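Local coordinates for protein Cas13d (uncultured Ruminococcus sp, PDB 6IV9) that binds a CRISPR guide RNA and, through its two HEPN domains, matures that RNA and cleaves target RNA, at residues K50-S54 with V55-G59; L64-N68 with K69-T73; I170-I173 with Y174-D178; K500-Y503 with M504-Y507; R776-S779 with Q780-E784. The protein carries 2 engineered substitutions. All coordinates share one frame; numbering follows the deposited sequence.

In the fold
Contacts 1, 2 and 3 gather round the bound guide RNA, while contacts 4 and 5 belong to the surrounding protein. Contact 1 holds backbone phosphates at the start of helix 54-58, which runs on into the hairpin of contact 2; their nearest atoms are about 4 Å apart. The hairpin then meets contact 3, where Leu-64 CD2 packs on Gln-171 NE2 at 3.9 Å. Contacts 1 and 3 bind nucleotides directly, and the side chain of Tyr-174 in contact 3 lies about 5 Å from a magnesium ion. Contacts 4 and 5 have their nearest atoms about 10 and 12 Å from the RNA, and their centres are about 39 Å apart.

Contact 1 (K50-S54 with V55-G59); sequences KKKSS and VKAAG. With nucleotides of chain B.
Lys-52 lays its aliphatic chain beside the helix that follows, CD resting 3.9 Å from Ala-57 CB, while its NZ carries on to Arg-431 O and an RNA sugar. Ser-53 is the N-cap of helix 54-58. With OG anti to its own backbone N (chi1 157°), the hydroxyl sits where Lys-56 N can reach it at 3.1 Å in a nearly straight bond (170°). The same OG gives its proton to OP2 of G22 of chain B at 2.7 Å, so one atom caps the helix and holds a phosphate. Ser-53 O takes Ala-57 N in the first helical bond. At Ser-54 both the backbone N (2.8 Å) and OG (3.0 Å) donate to OP1 of A21 of chain B, and its O receives Ala-58 N at 2.9 Å. Within this same first turn Lys-56 bends at chi2 and sends NZ to N3 of A29 of chain B, 3.1 Å away; that amine also forms a salt bridge with a phosphate and bonds Lys-61 O. Gly-59 closes the short helix in a Schellman motif. Two successive phosphates are thus met by donors at a helix N-terminus, where the helix dipole would probably add to their attraction.

Contact 2 (L64-N68 with K69-T73); sequences LVSEN and KMYIT
Leu-64 and Tyr-71 form an antiparallel hydrogen-bonded pair, Leu-64 N reaching Tyr-71 O at 2.8 Å and Tyr-71 N returning to Leu-64 O over the same distance. That second carbonyl is also approached by Met-70 CA in a CH-O contact of 3.2 Å. Nearer the turn, Ser-66 N donates to Lys-69 O at 2.9 Å, and the serine hydroxyl answers in the other direction by accepting Lys-69 N at 3.0 Å. The chi1 of 84° places OG between the backbone N and carbonyl carbon of Ser-66, tucked inside the turn, where Asn-68 N adds a weak bond. With an alanine here, Lys-69 N would probably be left without its acceptor and the turn freer to shift. Glu-67 O is satisfied from outside by Asn-89 ND2, and the Lys-69 amine by a salt bridge to Asp-88. Apolar contact is lighter: Val-65 CG2 and Met-70 CG, in the non-hydrogen-bonded pair, are 4.3 Å apart. This is the turn end of a beta hairpin in which strand 69-75 lies between strands 60-65 and 81-88, while Val-65 on the outer strand bonds Asn-167 just before helix 168-197.

Contact 3 (I170-I173 with Y174-D178); sequences IQLI and YNILD. With nucleotides of chain B.
Ile-170 and Tyr-174 lie side by side one helical turn apart, pointing the same way, with Ile-170 CD1 set in the plane of the phenol ring at its edge, 3.6 Å from Tyr-174 CE1. This is the tight part of the contact. Leu-177 CD1 sits over the centre of one ring face, and the opposite face carries the sugar of C24 of chain B, whose C4' is 4.2 Å above the ring plane and toward its rim. The phenol OH bonds Asp-147. Elsewhere Leu-172 CD2 meets Ile-176 CD1 at 3.6 Å, among side chains of helices 511-535 and 152-160, whereas the spacing is looser between Ile-173 CG2 and Leu-177 CG, 4.3 Å apart.

RNA also lines the side of Gln-171 and Asn-175, where polar contacts join the packing. Gln-171 runs extended beyond CG, and its OE1 accepts the O2' hydroxyl of U23 of chain B at 2.7 Å while NE2 bonds Asn-167 O. Asn-175 ND2 reaches back to Gln-171 O at 3.0 Å, the carbonyl lying 21° out of the amide plane; Asn-527 holds its other end. A leucine in place of Gln-171 would probably leave both the U23 hydroxyl and Asn-167 O without these mates. Because the glutamine grips a ribose 2'-hydroxyl, the contact probably senses a feature that distinguishes RNA from DNA.

Contact 4 (K500-Y503 with M504-Y507); sequences KMIY and MLTY
Tyr-503 O is gripped twice by Thr-506. The hydroxyl OG1 donates at 2.6 Å in the carbonyl plane, on a lone pair, whereas the backbone N of Thr-506 comes in at 3.1 Å from above, 63° out of that plane. With chi1 at 74°, OG1 stands between its own backbone N and carbonyl carbon, turned back toward the preceding turn; from there it also lies over one face of the Tyr-503 ring, 4.0 Å from CD1. The threonine methyl CG2 rests against Ile-502 O at 3.4 Å, so the whole side chain lies against the backbone of the preceding turn.

The rings of Tyr-503 and Tyr-507 meet obliquely, with planes 88° apart. Tyr-503 CE2 approaches the edge of the Tyr-507 ring, close to its plane, and reaches CE1 at 3.8 Å. Beyond the rings a water joins both hydroxyls, 2.7 Å from Tyr-503 OH and 2.5 Å from Tyr-507 OH, and it lies in the plane of the first ring. On another side of the helix Ile-502 CD1 touches Leu-505 CD2 at 3.9 Å, facing helix 511-535, and Met-504 packs on helices 267-291 and 312-330.

This is i to i+3 and i to i+4 packing at the C-terminal part of helix 497-505, buried on several sides by other helices. Lys-574 makes a cation-pi contact with Tyr-507 and a weak hydrogen bond to Tyr-503 OH, so its charge would probably polarise the two water-bridged phenols.

Contact 5 (R776-S779 with Q780-E784); sequences RILS and QTLCE
Gln-780 comes back along the helix to Arg-776, its amide turned almost perpendicular to the guanidinium (86° between planes) and its OE1 held over one face of that group, 4.0 Å from NH2. The guanidinium finds its firm partners elsewhere, in a salt bridge to Asp-774 and a bond to Ile-811 O, which probably hold steady the face that OE1 approaches. Gln-780 reaches there because CG stands anti to its backbone N (chi1 -164°) and the chain is extended beyond it. Its other amide atom, NE2, rests 3.9 Å from Ile-777 CD1, while the backbone N bonds Arg-776 O.

Ile-777 opens helix 777-788, and the contact spans the helix's first turns, held by regular i to i+4 bonds. Here the first carbonyl of the helix proper receives a double grip: Thr-781 N (2.9 Å) and Thr-781 OG1 (2.7 Å) reach Ile-777 O from opposite faces of its plane. The common habit of helical threonines to bond back to a carbonyl one turn earlier thus satisfies this hydroxyl beside apolar neighbours. Ile-777 and Thr-781 lie side by side, and CD1 of the isoleucine closes to 3.4 Å from the threonine OG1; Phe-756 of helix 713-760 also touches Ile-777.

Ser-779 works through its backbone, its O accepting Cys-783 N at 2.9 Å, while the hydroxyl bonds Ser-895 O. Next to it Leu-778 CD2 and Leu-782 CD1, 3.6 Å apart and pointing the same way, face Tyr-759 of helix 713-760 and Tyr-899.

Contact 1 (K50-S54 with V55-G59)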
# COMPACT_ATOMS: atom_id res chain seq x y z
N LYS A 50 -3.36 -18.29 -18.80
CA LYS A 50 -2.05 -17.61 -18.87
C LYS A 50 -0.97 -18.57 -18.35
O LYS A 50 -1.17 -19.18 -17.31
CB LYS A 50 -2.01 -16.27 -18.14
CG LYS A 50 -0.75 -15.46 -18.41
CD LYS A 50 -1.02 -14.11 -19.04
CE LYS A 50 0.03 -13.06 -18.75
NZ LYS A 50 1.03 -12.96 -19.84
N LYS A 51 0.13 -18.65 -19.07
CA LYS A 51 1.27 -19.52 -18.70
C LYS A 51 2.42 -18.61 -18.28
O LYS A 51 2.62 -17.55 -18.86
CB LYS A 51 1.70 -20.39 -19.88
CG LYS A 51 1.36 -21.87 -19.77
CD LYS A 51 2.24 -22.77 -20.62
CE LYS A 51 2.12 -24.23 -20.23
NZ LYS A 51 3.40 -24.97 -20.33
N LYS A 52 3.15 -19.07 -17.28
CA LYS A 52 4.33 -18.41 -16.70
C LYS A 52 5.51 -18.56 -17.66
O LYS A 52 5.40 -19.28 -18.63
CB LYS A 52 4.59 -19.17 -15.40
CG LYS A 52 5.59 -18.57 -14.43
CD LYS A 52 6.23 -19.60 -13.57
CE LYS A 52 5.38 -19.98 -12.39
NZ LYS A 52 6.19 -20.69 -11.38
N SER A 53 6.58 -17.85 -17.38
CA SER A 53 7.81 -18.02 -18.17
C SER A 53 8.38 -19.39 -17.82
O SER A 53 8.58 -19.64 -16.67
CB SER A 53 8.78 -16.93 -17.82
OG SER A 53 10.08 -17.31 -18.11
N SER A 54 8.64 -20.24 -18.81
CA SER A 54 9.30 -21.54 -18.54
C SER A 54 10.74 -21.31 -18.09
O SER A 54 11.29 -22.14 -17.42
CB SER A 54 9.18 -22.49 -19.68
OG SER A 54 10.03 -22.10 -20.73
N VAL A 55 11.34 -20.20 -18.52
CA VAL A 55 12.73 -19.91 -18.10
C VAL A 55 12.76 -19.69 -16.58
O VAL A 55 13.61 -20.24 -15.95
CB VAL A 55 13.31 -18.73 -18.88
CG1 VAL A 55 14.70 -18.38 -18.41
CG2 VAL A 55 13.32 -18.99 -20.38
N LYS A 56 11.84 -18.89 -16.05
CA LYS A 56 11.77 -18.67 -14.59
C LYS A 56 11.37 -19.96 -13.88
O LYS A 56 11.95 -20.28 -12.89
CB LYS A 56 10.75 -17.58 -14.28
CG LYS A 56 11.05 -16.22 -14.87
CD LYS A 56 12.20 -15.52 -14.22
CE LYS A 56 12.50 -14.18 -14.86
NZ LYS A 56 13.59 -13.47 -14.19
N ALA A 57 10.40 -20.68 -14.44
CA ALA A 57 9.90 -21.93 -13.82
C ALA A 57 11.03 -22.95 -13.70
O ALA A 57 11.17 -23.51 -12.65
CB ALA A 57 8.74 -22.46 -14.61
N ALA A 58 11.86 -23.08 -14.73
CA ALA A 58 12.99 -24.03 -14.81
C ALA A 58 14.08 -23.69 -13.79
O ALA A 58 14.88 -24.55 -13.49
CB ALA A 58 13.53 -24.11 -16.21
N GLY A 59 14.12 -22.45 -13.30
CA GLY A 59 15.10 -22.05 -12.28
C GLY A 59 16.07 -20.95 -12.66
O GLY A 59 16.82 -20.58 -11.79
P A B 21 8.52 -18.59 -22.42
OP1 A B 21 8.57 -19.64 -21.50
OP2 A B 21 7.45 -17.58 -22.31
O5' A B 21 9.96 -17.89 -22.44
C5' A B 21 10.20 -16.81 -21.63
C4' A B 21 11.36 -16.02 -22.17
O4' A B 21 10.96 -15.44 -23.44
C3' A B 21 11.66 -14.84 -21.24
O3' A B 21 12.73 -15.12 -20.39
C2' A B 21 11.99 -13.69 -22.17
O2' A B 21 13.33 -13.73 -22.58
C1' A B 21 11.14 -14.03 -23.39
N9 A B 21 9.83 -13.39 -23.54
C8 A B 21 8.58 -13.98 -23.56
N7 A B 21 7.62 -13.17 -23.92
C5 A B 21 8.28 -11.97 -24.16
C6 A B 21 7.82 -10.69 -24.51
N6 A B 21 6.56 -10.41 -24.80
N1 A B 21 8.74 -9.72 -24.65
C2 A B 21 10.02 -9.99 -24.39
N3 A B 21 10.57 -11.14 -24.03
C4 A B 21 9.64 -12.10 -23.93
P G B 22 12.69 -14.59 -18.88
OP1 G B 22 13.94 -15.10 -18.32
OP2 G B 22 11.36 -14.93 -18.31
O5' G B 22 12.67 -13.00 -19.05
C5' G B 22 13.90 -12.34 -19.40
C4' G B 22 13.74 -10.85 -19.53
O4' G B 22 12.83 -10.54 -20.61
C3' G B 22 13.11 -10.18 -18.32
O3' G B 22 14.18 -9.87 -17.43
C2' G B 22 12.58 -8.89 -18.91
O2' G B 22 13.60 -7.92 -19.02
C1' G B 22 12.17 -9.33 -20.33
N9 G B 22 10.74 -9.54 -20.58
C8 G B 22 10.01 -10.68 -20.38
N7 G B 22 8.75 -10.54 -20.71
C5 G B 22 8.66 -9.25 -21.19
C6 G B 22 7.54 -8.52 -21.65
O6 G B 22 6.40 -8.94 -21.87
N1 G B 22 7.86 -7.20 -21.94
C2 G B 22 9.12 -6.65 -21.82
N2 G B 22 9.24 -5.37 -22.16
N3 G B 22 10.16 -7.30 -21.33
C4 G B 22 9.87 -8.60 -21.06
P A B 29 8.14 -6.97 -11.80
OP1 A B 29 8.21 -6.85 -10.39
OP2 A B 29 9.14 -6.34 -12.70
O5' A B 29 8.08 -8.54 -12.06
C5' A B 29 7.85 -9.04 -13.38
C4' A B 29 8.65 -10.30 -13.56
O4' A B 29 10.05 -9.95 -13.40
C3' A B 29 8.43 -11.36 -12.50
O3' A B 29 7.20 -12.07 -12.71
C2' A B 29 9.70 -12.19 -12.66
O2' A B 29 9.63 -13.03 -13.81
C1' A B 29 10.74 -11.07 -12.87
N9 A B 29 11.34 -10.65 -11.64
C8 A B 29 10.99 -9.61 -10.82
N7 A B 29 11.63 -9.62 -9.68
C5 A B 29 12.43 -10.75 -9.74
C6 A B 29 13.30 -11.34 -8.83
N6 A B 29 13.57 -10.83 -7.63
N1 A B 29 13.93 -12.48 -9.20
C2 A B 29 13.67 -12.98 -10.41
N3 A B 29 12.84 -12.53 -11.34
C4 A B 29 12.22 -11.42 -10.93

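Contact 2 (L64-N68 with K69-T73)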
# COMPACT_ATOMS: atom_id res chain seq x y z
N LEU A 64 22.91 -11.63 -15.84
CA LEU A 64 23.54 -10.31 -15.66
C LEU A 64 24.56 -10.12 -16.78
O LEU A 64 25.24 -11.06 -17.09
CB LEU A 64 24.16 -10.24 -14.27
CG LEU A 64 23.15 -10.46 -13.15
CD1 LEU A 64 23.83 -10.61 -11.82
CD2 LEU A 64 22.14 -9.33 -13.11
N VAL A 65 24.60 -8.93 -17.35
CA VAL A 65 25.50 -8.69 -18.50
C VAL A 65 26.50 -7.59 -18.18
O VAL A 65 26.14 -6.57 -17.64
CB VAL A 65 24.73 -8.36 -19.79
CG1 VAL A 65 25.68 -8.21 -20.96
CG2 VAL A 65 23.64 -9.35 -20.12
N SER A 66 27.75 -7.90 -18.47
CA SER A 66 28.87 -6.93 -18.43
C SER A 66 29.41 -6.80 -19.86
O SER A 66 28.91 -7.48 -20.78
CB SER A 66 29.94 -7.33 -17.49
OG SER A 66 30.81 -8.22 -18.14
N GLU A 67 30.39 -5.94 -20.07
CA GLU A 67 30.86 -5.81 -21.46
C GLU A 67 31.43 -7.16 -21.92
O GLU A 67 31.08 -7.58 -22.99
CB GLU A 67 31.83 -4.64 -21.58
CG GLU A 67 32.26 -4.36 -23.00
CD GLU A 67 31.15 -3.85 -23.90
OE1 GLU A 67 29.99 -3.93 -23.48
OE2 GLU A 67 31.45 -3.38 -25.01
N ASN A 68 32.22 -7.83 -21.11
CA ASN A 68 32.87 -9.04 -21.65
C ASN A 68 32.24 -10.35 -21.17
O ASN A 68 32.47 -11.35 -21.81
CB ASN A 68 34.38 -8.97 -21.42
CG ASN A 68 35.02 -7.78 -22.10
OD1 ASN A 68 35.51 -6.88 -21.44
ND2 ASN A 68 34.98 -7.74 -23.41
N LYS A 69 31.40 -10.31 -20.14
CA LYS A 69 30.89 -11.57 -19.57
C LYS A 69 29.40 -11.50 -19.25
O LYS A 69 28.87 -10.42 -19.20
CB LYS A 69 31.54 -11.77 -18.21
CG LYS A 69 33.05 -11.81 -18.22
CD LYS A 69 33.59 -12.87 -19.12
CE LYS A 69 35.09 -12.97 -19.05
NZ LYS A 69 35.60 -14.10 -19.85
N MET A 70 28.80 -12.67 -19.07
CA MET A 70 27.40 -12.82 -18.62
C MET A 70 27.46 -13.70 -17.38
O MET A 70 28.30 -14.59 -17.34
CB MET A 70 26.51 -13.53 -19.64
CG MET A 70 26.19 -12.70 -20.83
SD MET A 70 25.04 -13.52 -21.91
CE MET A 70 26.05 -14.83 -22.59
N TYR A 71 26.64 -13.39 -16.39
CA TYR A 71 26.57 -14.21 -15.17
C TYR A 71 25.14 -14.71 -15.06
O TYR A 71 24.25 -13.91 -15.02
CB TYR A 71 26.99 -13.40 -13.95
CG TYR A 71 28.36 -12.81 -14.10
CD1 TYR A 71 28.54 -11.58 -14.69
CD2 TYR A 71 29.47 -13.50 -13.68
CE1 TYR A 71 29.80 -11.04 -14.85
CE2 TYR A 71 30.74 -12.98 -13.83
CZ TYR A 71 30.90 -11.75 -14.42
OH TYR A 71 32.15 -11.24 -14.57
N ILE A 72 24.98 -16.02 -15.00
CA ILE A 72 23.66 -16.67 -14.92
C ILE A 72 23.39 -17.05 -13.47
O ILE A 72 24.23 -17.67 -12.87
CB ILE A 72 23.66 -17.90 -15.84
CG1 ILE A 72 23.87 -17.47 -17.29
CG2 ILE A 72 22.40 -18.71 -15.66
CD1 ILE A 72 23.74 -18.56 -18.29
N THR A 73 22.24 -16.67 -12.95
CA THR A 73 21.90 -17.02 -11.56
C THR A 73 20.64 -17.88 -11.54
O THR A 73 19.87 -17.82 -12.47
CB THR A 73 21.68 -15.79 -10.67
OG1 THR A 73 20.51 -15.12 -11.11
CG2 THR A 73 22.86 -14.84 -10.63

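Contact 3 (I170-I173 with Y174-D178)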
# COMPACT_ATOMS: atom_id res chain seq x y z
N ILE A 170 22.00 -0.49 -12.95
CA ILE A 170 20.70 0.11 -13.35
C ILE A 170 19.54 -0.67 -12.72
O ILE A 170 18.55 -0.07 -12.42
CB ILE A 170 20.59 0.26 -14.88
CG1 ILE A 170 19.48 1.23 -15.27
CG2 ILE A 170 20.50 -1.06 -15.61
CD1 ILE A 170 19.57 2.53 -14.55
N GLN A 171 19.67 -1.99 -12.62
CA GLN A 171 18.59 -2.81 -12.02
C GLN A 171 18.45 -2.45 -10.53
O GLN A 171 17.35 -2.36 -10.05
CB GLN A 171 18.84 -4.28 -12.30
CG GLN A 171 18.77 -4.63 -13.78
CD GLN A 171 18.90 -6.11 -14.00
OE1 GLN A 171 18.09 -6.89 -13.55
NE2 GLN A 171 19.95 -6.50 -14.69
N LEU A 172 19.56 -2.27 -9.84
CA LEU A 172 19.50 -1.87 -8.42
C LEU A 172 18.84 -0.49 -8.35
O LEU A 172 17.94 -0.31 -7.56
CB LEU A 172 20.92 -1.81 -7.87
CG LEU A 172 21.08 -1.41 -6.41
CD1 LEU A 172 22.43 -1.83 -5.88
CD2 LEU A 172 20.87 0.07 -6.23
N ILE A 173 19.24 0.42 -9.23
CA ILE A 173 18.71 1.82 -9.24
C ILE A 173 17.20 1.84 -9.49
O ILE A 173 16.54 2.54 -8.77
CB ILE A 173 19.45 2.68 -10.28
CG1 ILE A 173 20.89 2.94 -9.86
CG2 ILE A 173 18.69 3.96 -10.52
CD1 ILE A 173 21.76 3.48 -10.95
N TYR A 174 16.68 1.02 -10.40
CA TYR A 174 15.22 0.99 -10.68
C TYR A 174 14.47 0.58 -9.41
O TYR A 174 13.36 1.00 -9.23
CB TYR A 174 14.85 0.20 -11.95
CG TYR A 174 14.80 1.07 -13.17
CD1 TYR A 174 15.95 1.59 -13.70
CD2 TYR A 174 13.61 1.44 -13.76
CE1 TYR A 174 15.94 2.42 -14.80
CE2 TYR A 174 13.57 2.28 -14.87
CZ TYR A 174 14.75 2.77 -15.39
OH TYR A 174 14.78 3.61 -16.46
N ASN A 175 15.08 -0.27 -8.60
CA ASN A 175 14.47 -0.67 -7.31
C ASN A 175 14.37 0.56 -6.39
O ASN A 175 13.38 0.69 -5.71
CB ASN A 175 15.17 -1.86 -6.69
CG ASN A 175 14.64 -3.15 -7.27
OD1 ASN A 175 13.58 -3.60 -6.92
ND2 ASN A 175 15.36 -3.73 -8.20
N ILE A 176 15.40 1.40 -6.36
CA ILE A 176 15.36 2.65 -5.56
C ILE A 176 14.28 3.59 -6.13
O ILE A 176 13.56 4.14 -5.36
CB ILE A 176 16.73 3.33 -5.43
CG1 ILE A 176 17.76 2.41 -4.78
CG2 ILE A 176 16.59 4.64 -4.68
CD1 ILE A 176 19.16 2.93 -4.84
N LEU A 177 14.16 3.69 -7.45
CA LEU A 177 13.13 4.58 -8.04
C LEU A 177 11.73 4.10 -7.62
O LEU A 177 10.90 4.94 -7.42
CB LEU A 177 13.27 4.60 -9.55
CG LEU A 177 14.61 5.12 -10.07
CD1 LEU A 177 14.59 5.20 -11.58
CD2 LEU A 177 14.96 6.44 -9.44
N ASP A 178 11.54 2.78 -7.52
CA ASP A 178 10.25 2.17 -7.10
C ASP A 178 9.93 2.58 -5.66
O ASP A 178 8.78 2.79 -5.36
CB ASP A 178 10.26 0.65 -7.26
CG ASP A 178 10.17 0.20 -8.70
OD1 ASP A 178 9.80 1.02 -9.52
OD2 ASP A 178 10.48 -0.96 -8.97
P C B 24 12.73 -3.94 -14.67
OP1 C B 24 12.23 -2.80 -13.90
OP2 C B 24 11.97 -4.68 -15.64
O5' C B 24 13.99 -3.40 -15.49
C5' C B 24 14.68 -2.23 -15.07
C4' C B 24 15.85 -1.94 -15.98
O4' C B 24 16.89 -2.94 -15.79
C3' C B 24 15.54 -2.01 -17.44
O3' C B 24 14.96 -0.80 -17.83
C2' C B 24 16.92 -2.22 -18.04
O2' C B 24 17.66 -1.01 -18.10
C1' C B 24 17.51 -3.20 -17.04
N1 C B 24 17.32 -4.64 -17.37
C2 C B 24 18.30 -5.28 -18.16
O2 C B 24 19.25 -4.61 -18.59
N3 C B 24 18.15 -6.59 -18.47
C4 C B 24 17.13 -7.29 -17.95
N4 C B 24 17.05 -8.59 -18.21
C5 C B 24 16.14 -6.67 -17.13
C6 C B 24 16.27 -5.35 -16.88
P U B 23 14.16 -10.21 -15.92
OP1 U B 23 15.55 -10.53 -15.56
OP2 U B 23 13.06 -11.09 -15.55
O5' U B 23 13.89 -8.78 -15.25
C5' U B 23 12.56 -8.26 -15.02
C4' U B 23 12.63 -7.24 -13.89
O4' U B 23 12.93 -7.97 -12.68
C3' U B 23 13.78 -6.23 -14.04
O3' U B 23 13.37 -4.95 -13.62
C2' U B 23 14.85 -6.76 -13.11
O2' U B 23 15.80 -5.78 -12.69
C1' U B 23 14.00 -7.36 -11.98
N1 U B 23 14.76 -8.41 -11.28
C2 U B 23 15.11 -8.19 -9.95
O2 U B 23 14.80 -7.20 -9.35
N3 U B 23 15.88 -9.17 -9.39
C4 U B 23 16.34 -10.30 -9.99
O4 U B 23 17.05 -11.08 -9.34
C5 U B 23 15.91 -10.48 -11.34
C6 U B 23 15.15 -9.55 -11.92

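Contact 4 (K500-Y503 with M504-Y507)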
# COMPACT_ATOMS: atom_id res chain seq x y z
N LYS A 500 12.10 2.95 11.82
CA LYS A 500 11.21 3.59 12.81
C LYS A 500 10.41 4.70 12.12
O LYS A 500 9.29 4.94 12.50
CB LYS A 500 12.00 3.99 14.06
CG LYS A 500 12.54 2.80 14.84
CD LYS A 500 13.25 3.17 16.12
CE LYS A 500 14.73 3.37 15.97
NZ LYS A 500 15.45 3.16 17.25
N MET A 501 11.02 5.39 11.17
CA MET A 501 10.33 6.47 10.44
C MET A 501 9.18 5.86 9.64
O MET A 501 8.12 6.42 9.63
CB MET A 501 11.27 7.18 9.49
CG MET A 501 10.62 8.26 8.71
SD MET A 501 11.81 9.23 7.80
CE MET A 501 12.33 8.06 6.55
N ILE A 502 9.42 4.72 9.01
CA ILE A 502 8.35 4.02 8.25
C ILE A 502 7.25 3.58 9.22
O ILE A 502 6.10 3.76 8.91
CB ILE A 502 8.91 2.85 7.42
CG1 ILE A 502 9.95 3.34 6.41
CG2 ILE A 502 7.78 2.09 6.76
CD1 ILE A 502 9.45 4.39 5.47
N TYR A 503 7.62 3.11 10.40
CA TYR A 503 6.59 2.70 11.38
C TYR A 503 5.73 3.92 11.74
O TYR A 503 4.55 3.79 11.86
CB TYR A 503 7.19 2.12 12.66
CG TYR A 503 6.12 1.90 13.70
CD1 TYR A 503 5.28 0.81 13.62
CD2 TYR A 503 5.89 2.81 14.71
CE1 TYR A 503 4.26 0.61 14.53
CE2 TYR A 503 4.88 2.62 15.63
CZ TYR A 503 4.06 1.52 15.54
OH TYR A 503 3.04 1.32 16.41
N MET A 504 6.35 5.08 11.88
CA MET A 504 5.64 6.32 12.25
C MET A 504 4.60 6.65 11.17
O MET A 504 3.50 6.93 11.52
CB MET A 504 6.63 7.48 12.38
CG MET A 504 5.98 8.78 12.74
SD MET A 504 5.38 9.69 11.32
CE MET A 504 6.94 10.19 10.60
N LEU A 505 4.94 6.46 9.90
CA LEU A 505 4.05 6.75 8.75
C LEU A 505 2.78 5.91 8.85
O LEU A 505 1.75 6.37 8.46
CB LEU A 505 4.79 6.35 7.48
CG LEU A 505 5.34 7.48 6.61
CD1 LEU A 505 5.56 8.77 7.37
CD2 LEU A 505 6.58 7.03 5.87
N THR A 506 2.87 4.71 9.41
CA THR A 506 1.73 3.76 9.48
C THR A 506 0.58 4.28 10.34
O THR A 506 -0.52 3.82 10.18
CB THR A 506 2.15 2.33 9.83
OG1 THR A 506 2.46 2.30 11.21
CG2 THR A 506 3.27 1.82 8.97
N TYR A 507 0.84 5.26 11.19
CA TYR A 507 -0.22 5.86 12.03
C TYR A 507 -1.31 6.47 11.14
O TYR A 507 -2.44 6.50 11.52
CB TYR A 507 0.35 6.98 12.89
CG TYR A 507 0.76 6.52 14.26
CD1 TYR A 507 1.91 5.79 14.46
CD2 TYR A 507 -0.03 6.79 15.36
CE1 TYR A 507 2.28 5.36 15.72
CE2 TYR A 507 0.32 6.37 16.62
CZ TYR A 507 1.48 5.66 16.80
OH TYR A 507 1.80 5.26 18.06
O HOH W 1 2.89 3.01 18.52

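Contact 5 (R776-S779 with Q780-E784)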
# COMPACT_ATOMS: atom_id res chain seq x y z
N ARG A 776 3.83 19.80 -20.63
CA ARG A 776 3.97 19.01 -21.88
C ARG A 776 5.38 19.11 -22.47
O ARG A 776 5.64 18.39 -23.41
CB ARG A 776 2.98 19.49 -22.94
CG ARG A 776 1.53 19.54 -22.49
CD ARG A 776 0.68 20.26 -23.51
NE ARG A 776 1.08 21.64 -23.67
CZ ARG A 776 1.01 22.31 -24.80
NH1 ARG A 776 0.36 21.81 -25.83
NH2 ARG A 776 1.60 23.48 -24.91
N ILE A 777 6.26 19.91 -21.89
CA ILE A 777 7.58 20.20 -22.51
C ILE A 777 8.44 18.94 -22.71
O ILE A 777 9.13 18.89 -23.71
CB ILE A 777 8.31 21.31 -21.75
CG1 ILE A 777 9.55 21.81 -22.49
CG2 ILE A 777 8.65 20.89 -20.34
CD1 ILE A 777 9.28 22.39 -23.84
N LEU A 778 8.45 18.01 -21.76
CA LEU A 778 9.30 16.81 -21.94
C LEU A 778 8.82 15.98 -23.13
O LEU A 778 9.62 15.67 -23.98
CB LEU A 778 9.20 15.99 -20.66
CG LEU A 778 10.47 15.33 -20.16
CD1 LEU A 778 10.19 13.98 -19.56
CD2 LEU A 778 11.57 15.27 -21.19
N SER A 779 7.54 15.65 -23.17
CA SER A 779 7.03 14.83 -24.29
C SER A 779 7.21 15.58 -25.62
O SER A 779 7.59 14.97 -26.58
CB SER A 779 5.60 14.50 -24.08
OG SER A 779 5.46 13.64 -22.99
N GLN A 780 6.92 16.88 -25.62
CA GLN A 780 7.01 17.69 -26.85
C GLN A 780 8.47 17.72 -27.33
O GLN A 780 8.71 17.41 -28.48
CB GLN A 780 6.58 19.09 -26.46
CG GLN A 780 6.23 20.03 -27.60
CD GLN A 780 5.86 21.35 -26.98
OE1 GLN A 780 4.72 21.57 -26.58
NE2 GLN A 780 6.83 22.22 -26.83
N THR A 781 9.39 18.02 -26.44
CA THR A 781 10.81 18.10 -26.82
C THR A 781 11.32 16.74 -27.31
O THR A 781 11.97 16.70 -28.31
CB THR A 781 11.65 18.60 -25.65
OG1 THR A 781 11.13 19.86 -25.28
CG2 THR A 781 13.11 18.72 -26.00
N LEU A 782 11.01 15.66 -26.60
CA LEU A 782 11.49 14.32 -27.02
C LEU A 782 10.86 13.91 -28.35
O LEU A 782 11.54 13.27 -29.11
CB LEU A 782 11.21 13.32 -25.90
CG LEU A 782 12.00 13.58 -24.62
CD1 LEU A 782 11.64 12.58 -23.55
CD2 LEU A 782 13.48 13.55 -24.90
N CYS A 783 9.59 14.21 -28.57
CA CYS A 783 8.95 13.85 -29.86
C CYS A 783 9.62 14.62 -30.99
O CYS A 783 9.92 14.03 -31.99
CB CYS A 783 7.45 14.15 -29.85
SG CYS A 783 6.48 12.98 -28.86
N GLU A 784 9.88 15.91 -30.78
CA GLU A 784 10.52 16.75 -31.82
C GLU A 784 11.90 16.20 -32.17
O GLU A 784 12.23 16.15 -33.34
CB GLU A 784 10.68 18.17 -31.29
CG GLU A 784 9.40 18.98 -31.29
CD GLU A 784 9.51 20.32 -30.59
OE1 GLU A 784 8.53 21.05 -30.60
OE2 GLU A 784 10.57 20.62 -30.03